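Local coordinates for xylose isomerase domain protein TIM barrel (Planctomyces limnophilus, PDB 3TVA) that is assigned to the xylose isomerase-like TIM-barrel family, binds a magnesium ion, and probably acts as an isomerase, at residues 108-112 with 147-153; 188-194 with 213-217. One frame throughout, in Å; residues are numbered along the deposited sequence.

Contacts 1 and 2 occupy opposite sides of the chain's centre: their own centres are about 31 Å apart, their nearest atoms about 21 Å, and no atoms touch. They follow one another along the chain, contact 1 closing before contact 2 opens. Contact 1 joins the C-terminal ends of two neighbouring outer helices, where strand 154-158 is about to begin, and lies away from the metal site. Contact 2 lies at the other end of the barrel, at the C-terminal end of strand 207-216 and on helix 185-190, which follows strand 179-183. There the side chain of Lys-213 comes within about 4 Å of the magnesium ion bound by Glu-158, Asp-184, His-211 and Glu-259.

Contact 1: 108-112 with 147-153; sequences SDFAS and HAANHGQ
This is a polar helix-helix contact on the outer layer of the barrel, between the last turns of helix 97-114 and the C-terminal end of helix 132-149 with the turn that follows. CA atoms are nearest at Ser-108 and Ala-148 and at Ser-112 and His-151, both pairs 6.2 Å apart, and 300 Å² is buried in all. Residues 108-112 are regular helix. In the other segment a Schellman motif ends the helix: Gly-152 has positive phi (71°), Gln-153 N bonds to Ala-148 O at 2.8 Å and Gly-152 N to Ala-149 O at 2.9 Å. This reversal brings Gln-153 back against the partner helix. Its extended m,t side chain donates from NE2 to Ser-108 O (2.9 Å), an oxygen that also accepts Ser-112 N (3.0 Å) within its own helix, and OE1 accepts Ser-108 OG (2.7 Å; Ser-108 chi1 t). The two helices flank strand 118-121 in consecutive beta-alpha units of the TIM barrel, and Ser-108, Ala-111 and Gln-153 all touch Ile-119 of that strand. Towards solvent, Asp-109 (chi1 m) uses a single oxygen for two His-carboxylate hydrogen bonds: OD1 accepts His-147 NE2 at 2.9 Å and His-151 NE2 at 2.8 Å. His-147 is t and His-151 m at chi1. Ser-112 CB lies over the His-151 ring, 3.8 Å from its centroid and 18° off the normal, a CH-pi contact.

Contact 2: 188-194 with 213-217; sequences MILYGTG and KDALW
At the catalytic end of the barrel, beside the magnesium site, the end of helix 185-190 packs on the outgoing end of strand 207-216. The contact buries 393 Å² without a hydrogen bond between the segments, and its closest CA pair is Ile-189 with Trp-217, 5.5 Å. Residues 188-190 are helical; a Schellman motif follows, with Gly-192 at phi 72°, Thr-193 N bonded to Met-188 O (3.0 Å) and Gly-192 N weakly to Ile-189 O (3.1 Å). Residue 188 is selenomethionine. In the other segment, residues 213-216 are extended, and Trp-217 (phi/psi -60/148°) places its indole (chi1 m, chi2 98°) over Ile-189, with the six-membered ring reaching the turn at 192-194. Ile-189, rotamer m,t, packs on the indole face: CG2 is 3.9 Å from the five-membered-ring centroid, 17° off the normal, a CH-pi contact, and CG1 is 3.7 Å from Trp-217 CZ2. The indole edge meets the turn, with Gly-192 CA 3.7 Å from Trp-217 CZ3 and Gly-194 O 3.6 Å from Trp-217 CH2. Ala-215 CB points at the helix, 4.0 Å from Ile-189 CG2 and 3.7 Å from Leu-190 CD2. Farther in, Lys-213 NZ, 4.3 Å from Leu-190 CD1, hydrogen-bonds to the magnesium ligand Asp-184. Metal ligands at the C-terminal ends of strands, as here, characterise the xylose isomerase-like TIM barrel.

Contact 1: 108-112 with 147-153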
loop_
_atom_site.group_PDB
_atom_site.type_symbol
_atom_site.label_atom_id
_atom_site.label_comp_id
_atom_site.label_asym_id
_atom_site.label_seq_id
_atom_site.Cartn_x
_atom_site.Cartn_y
_atom_site.Cartn_z
ATOM N N SER A 108 5.055 9.807 9.882
ATOM C CA SER A 108 4.973 9.039 11.132
ATOM C C SER A 108 4.457 9.888 12.301
ATOM O O SER A 108 3.587 9.443 13.050
ATOM C CB SER A 108 6.340 8.424 11.469
ATOM O OG SER A 108 6.315 7.761 12.726
ATOM N N ASP A 109 4.979 11.110 12.451
ATOM C CA ASP A 109 4.463 12.051 13.452
ATOM C C ASP A 109 2.958 12.332 13.250
ATOM O O ASP A 109 2.175 12.291 14.189
ATOM C CB ASP A 109 5.246 13.385 13.417
ATOM C CG ASP A 109 6.711 13.220 13.784
ATOM O OD1 ASP A 109 7.078 12.173 14.370
ATOM O OD2 ASP A 109 7.511 14.138 13.477
ATOM N N PHE A 110 2.565 12.609 12.012
ATOM C CA PHE A 110 1.162 12.859 11.683
ATOM C C PHE A 110 0.273 11.655 12.015
ATOM O O PHE A 110 -0.808 11.808 12.614
ATOM C CB PHE A 110 1.046 13.214 10.195
ATOM C CG PHE A 110 -0.368 13.467 9.725
ATOM C CD1 PHE A 110 -1.114 12.448 9.145
ATOM C CD2 PHE A 110 -0.932 14.731 9.829
ATOM C CE1 PHE A 110 -2.412 12.673 8.694
ATOM C CE2 PHE A 110 -2.235 14.967 9.379
ATOM C CZ PHE A 110 -2.974 13.933 8.816
ATOM N N ALA A 111 0.718 10.457 11.626
ATOM C CA ALA A 111 -0.032 9.231 11.924
ATOM C C ALA A 111 -0.201 9.021 13.445
ATOM O O ALA A 111 -1.245 8.566 13.914
ATOM C CB ALA A 111 0.659 8.012 11.302
ATOM N N SER A 112 0.832 9.361 14.206
ATOM C CA SER A 112 0.754 9.282 15.667
ATOM C C SER A 112 -0.301 10.241 16.261
ATOM O O SER A 112 -1.070 9.864 17.133
ATOM C CB SER A 112 2.130 9.554 16.280
ATOM O OG SER A 112 2.067 9.486 17.685
ATOM N N HIS A 147 12.174 5.355 14.430
ATOM C CA HIS A 147 11.336 6.530 14.621
ATOM C C HIS A 147 9.888 6.079 14.791
ATOM O O HIS A 147 9.170 6.542 15.687
ATOM C CB HIS A 147 11.465 7.472 13.420
ATOM C CG HIS A 147 10.734 8.770 13.592
ATOM N ND1 HIS A 147 11.341 9.905 14.085
ATOM C CD2 HIS A 147 9.447 9.107 13.359
ATOM C CE1 HIS A 147 10.462 10.889 14.138
ATOM N NE2 HIS A 147 9.305 10.432 13.701
ATOM N N ALA A 148 9.462 5.155 13.938
ATOM C CA ALA A 148 8.117 4.604 14.041
ATOM C C ALA A 148 7.902 3.816 15.344
ATOM O O ALA A 148 6.839 3.930 15.969
ATOM C CB ALA A 148 7.795 3.731 12.823
ATOM N N ALA A 149 8.893 3.022 15.747
ATOM C CA ALA A 149 8.798 2.272 17.006
ATOM C C ALA A 149 8.586 3.221 18.182
ATOM O O ALA A 149 7.818 2.922 19.098
ATOM C CB ALA A 149 10.056 1.418 17.249
ATOM N N ASN A 150 9.267 4.363 18.164
ATOM C CA ASN A 150 9.080 5.340 19.239
ATOM C C ASN A 150 7.656 5.916 19.261
ATOM O O ASN A 150 7.234 6.509 20.253
ATOM C CB ASN A 150 10.151 6.435 19.190
ATOM C CG ASN A 150 11.525 5.897 19.562
ATOM O OD1 ASN A 150 11.634 4.895 20.276
ATOM N ND2 ASN A 150 12.571 6.536 19.067
ATOM N N HIS A 151 6.916 5.732 18.169
ATOM C CA HIS A 151 5.486 6.074 18.148
ATOM C C HIS A 151 4.558 4.867 18.367
ATOM O O HIS A 151 3.345 5.010 18.282
ATOM C CB HIS A 151 5.099 6.806 16.849
ATOM C CG HIS A 151 5.567 8.231 16.784
ATOM N ND1 HIS A 151 5.405 9.118 17.829
ATOM C CD2 HIS A 151 6.159 8.933 15.787
ATOM C CE1 HIS A 151 5.898 10.297 17.488
ATOM N NE2 HIS A 151 6.367 10.210 16.255
ATOM N N GLY A 152 5.112 3.675 18.594
ATOM C CA GLY A 152 4.273 2.488 18.651
ATOM C C GLY A 152 3.725 2.085 17.277
ATOM O O GLY A 152 2.656 1.485 17.169
ATOM N N GLN A 153 4.474 2.365 16.220
ATOM C CA GLN A 153 3.969 2.130 14.863
ATOM C C GLN A 153 4.757 1.076 14.116
ATOM O O GLN A 153 5.926 0.826 14.409
ATOM C CB GLN A 153 4.049 3.405 14.012
ATOM C CG GLN A 153 3.142 4.504 14.396
ATOM C CD GLN A 153 3.495 5.813 13.684
ATOM O OE1 GLN A 153 4.422 5.874 12.870
ATOM N NE2 GLN A 153 2.766 6.862 14.008
#

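Contact 2: 188-194 with 213-217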
loop_
_atom_site.group_PDB
_atom_site.type_symbol
_atom_site.label_atom_id
_atom_site.label_comp_id
_atom_site.label_asym_id
_atom_site.label_seq_id
_atom_site.Cartn_x
_atom_site.Cartn_y
_atom_site.Cartn_z
HETATM N N MSE A 188 2.447 -6.774 -8.765
HETATM C CA MSE A 188 3.376 -7.731 -9.351
HETATM C C MSE A 188 3.018 -8.102 -10.778
HETATM O O MSE A 188 3.886 -8.479 -11.563
HETATM C CB MSE A 188 3.472 -8.971 -8.494
HETATM C CG MSE A 188 4.118 -8.689 -7.163
HETATM SE SE MSE A 188 4.484 -10.404 -6.381
HETATM C CE MSE A 188 5.984 -10.961 -7.519
ATOM N N ILE A 189 1.738 -7.990 -11.112
ATOM C CA ILE A 189 1.316 -8.156 -12.490
ATOM C C ILE A 189 1.680 -6.930 -13.318
ATOM O O ILE A 189 2.107 -7.048 -14.467
ATOM C CB ILE A 189 -0.185 -8.457 -12.567
ATOM C CG1 ILE A 189 -0.460 -9.802 -11.889
ATOM C CG2 ILE A 189 -0.651 -8.466 -14.006
ATOM C CD1 ILE A 189 -1.908 -10.236 -11.922
ATOM N N LEU A 190 1.521 -5.751 -12.724
ATOM C CA LEU A 190 1.837 -4.508 -13.417
ATOM C C LEU A 190 3.330 -4.446 -13.755
ATOM O O LEU A 190 3.700 -4.154 -14.895
ATOM C CB LEU A 190 1.387 -3.301 -12.586
ATOM C CG LEU A 190 -0.131 -3.131 -12.457
ATOM C CD1 LEU A 190 -0.474 -2.068 -11.415
ATOM C CD2 LEU A 190 -0.757 -2.766 -13.815
ATOM N N TYR A 191 4.182 -4.765 -12.783
ATOM C CA TYR A 191 5.621 -4.855 -13.035
ATOM C C TYR A 191 6.030 -6.066 -13.868
ATOM O O TYR A 191 7.140 -6.113 -14.390
ATOM C CB TYR A 191 6.399 -4.869 -11.720
ATOM C CG TYR A 191 6.402 -3.543 -11.003
ATOM C CD1 TYR A 191 7.179 -2.488 -11.455
ATOM C CD2 TYR A 191 5.633 -3.351 -9.869
ATOM C CE1 TYR A 191 7.177 -1.265 -10.789
ATOM C CE2 TYR A 191 5.616 -2.144 -9.208
ATOM C CZ TYR A 191 6.391 -1.106 -9.665
ATOM O OH TYR A 191 6.363 0.089 -8.988
ATOM N N GLY A 192 5.144 -7.051 -13.982
ATOM C CA GLY A 192 5.429 -8.250 -14.765
ATOM C C GLY A 192 6.456 -9.184 -14.126
ATOM O O GLY A 192 7.117 -9.965 -14.800
ATOM N N THR A 193 6.600 -9.089 -12.812
ATOM C CA THR A 193 7.636 -9.834 -12.115
ATOM C C THR A 193 7.380 -11.328 -11.837
ATOM O O THR A 193 8.233 -12.172 -12.142
ATOM C CB THR A 193 7.977 -9.132 -10.821
ATOM O OG1 THR A 193 6.774 -8.902 -10.094
ATOM C CG2 THR A 193 8.597 -7.802 -11.139
ATOM N N GLY A 194 6.222 -11.661 -11.278
ATOM C CA GLY A 194 5.973 -13.032 -10.851
ATOM C C GLY A 194 4.555 -13.240 -10.351
ATOM O O GLY A 194 3.879 -12.265 -10.000
ATOM N N LYS A 213 -6.760 -5.017 -5.543
ATOM C CA LYS A 213 -6.641 -4.312 -6.809
ATOM C C LYS A 213 -6.390 -5.389 -7.861
ATOM O O LYS A 213 -5.886 -6.467 -7.534
ATOM C CB LYS A 213 -5.481 -3.311 -6.760
ATOM C CG LYS A 213 -5.494 -2.338 -7.930
ATOM C CD LYS A 213 -4.100 -1.938 -8.372
ATOM C CE LYS A 213 -3.440 -1.039 -7.401
ATOM N NZ LYS A 213 -1.940 -1.092 -7.510
ATOM N N ASP A 214 -6.740 -5.121 -9.117
ATOM C CA ASP A 214 -6.606 -6.145 -10.158
ATOM C C ASP A 214 -5.882 -5.580 -11.383
ATOM O O ASP A 214 -5.880 -4.366 -11.609
ATOM C CB ASP A 214 -7.992 -6.676 -10.555
ATOM C CG ASP A 214 -7.964 -8.135 -11.040
ATOM O OD1 ASP A 214 -6.875 -8.673 -11.351
ATOM O OD2 ASP A 214 -9.054 -8.742 -11.120
ATOM N N ALA A 215 -5.269 -6.458 -12.172
ATOM C CA ALA A 215 -4.547 -6.019 -13.363
ATOM C C ALA A 215 -4.421 -7.134 -14.389
ATOM O O ALA A 215 -4.545 -8.312 -14.054
ATOM C CB ALA A 215 -3.160 -5.495 -12.982
ATOM N N LEU A 216 -4.157 -6.748 -15.634
ATOM C CA LEU A 216 -3.886 -7.694 -16.715
ATOM C C LEU A 216 -2.386 -7.713 -16.984
ATOM O O LEU A 216 -1.742 -6.659 -16.971
ATOM C CB LEU A 216 -4.623 -7.269 -17.992
ATOM C CG LEU A 216 -6.154 -7.253 -17.935
ATOM C CD1 LEU A 216 -6.750 -6.595 -19.202
ATOM C CD2 LEU A 216 -6.709 -8.686 -17.751
ATOM N N TRP A 217 -1.823 -8.895 -17.212
ATOM C CA TRP A 217 -0.415 -8.993 -17.602
ATOM C C TRP A 217 -0.144 -8.239 -18.899
ATOM O O TRP A 217 -1.000 -8.176 -19.781
ATOM C CB TRP A 217 -0.015 -10.455 -17.827
ATOM C CG TRP A 217 -0.014 -11.275 -16.587
ATOM C CD1 TRP A 217 -1.009 -12.107 -16.151
ATOM C CD2 TRP A 217 1.031 -11.356 -15.613
ATOM N NE1 TRP A 217 -0.647 -12.688 -14.957
ATOM C CE2 TRP A 217 0.598 -12.244 -14.605
ATOM C CE3 TRP A 217 2.285 -10.754 -15.488
ATOM C CZ2 TRP A 217 1.380 -12.556 -13.495
ATOM C CZ3 TRP A 217 3.058 -11.055 -14.382
ATOM C CH2 TRP A 217 2.601 -11.949 -13.398
#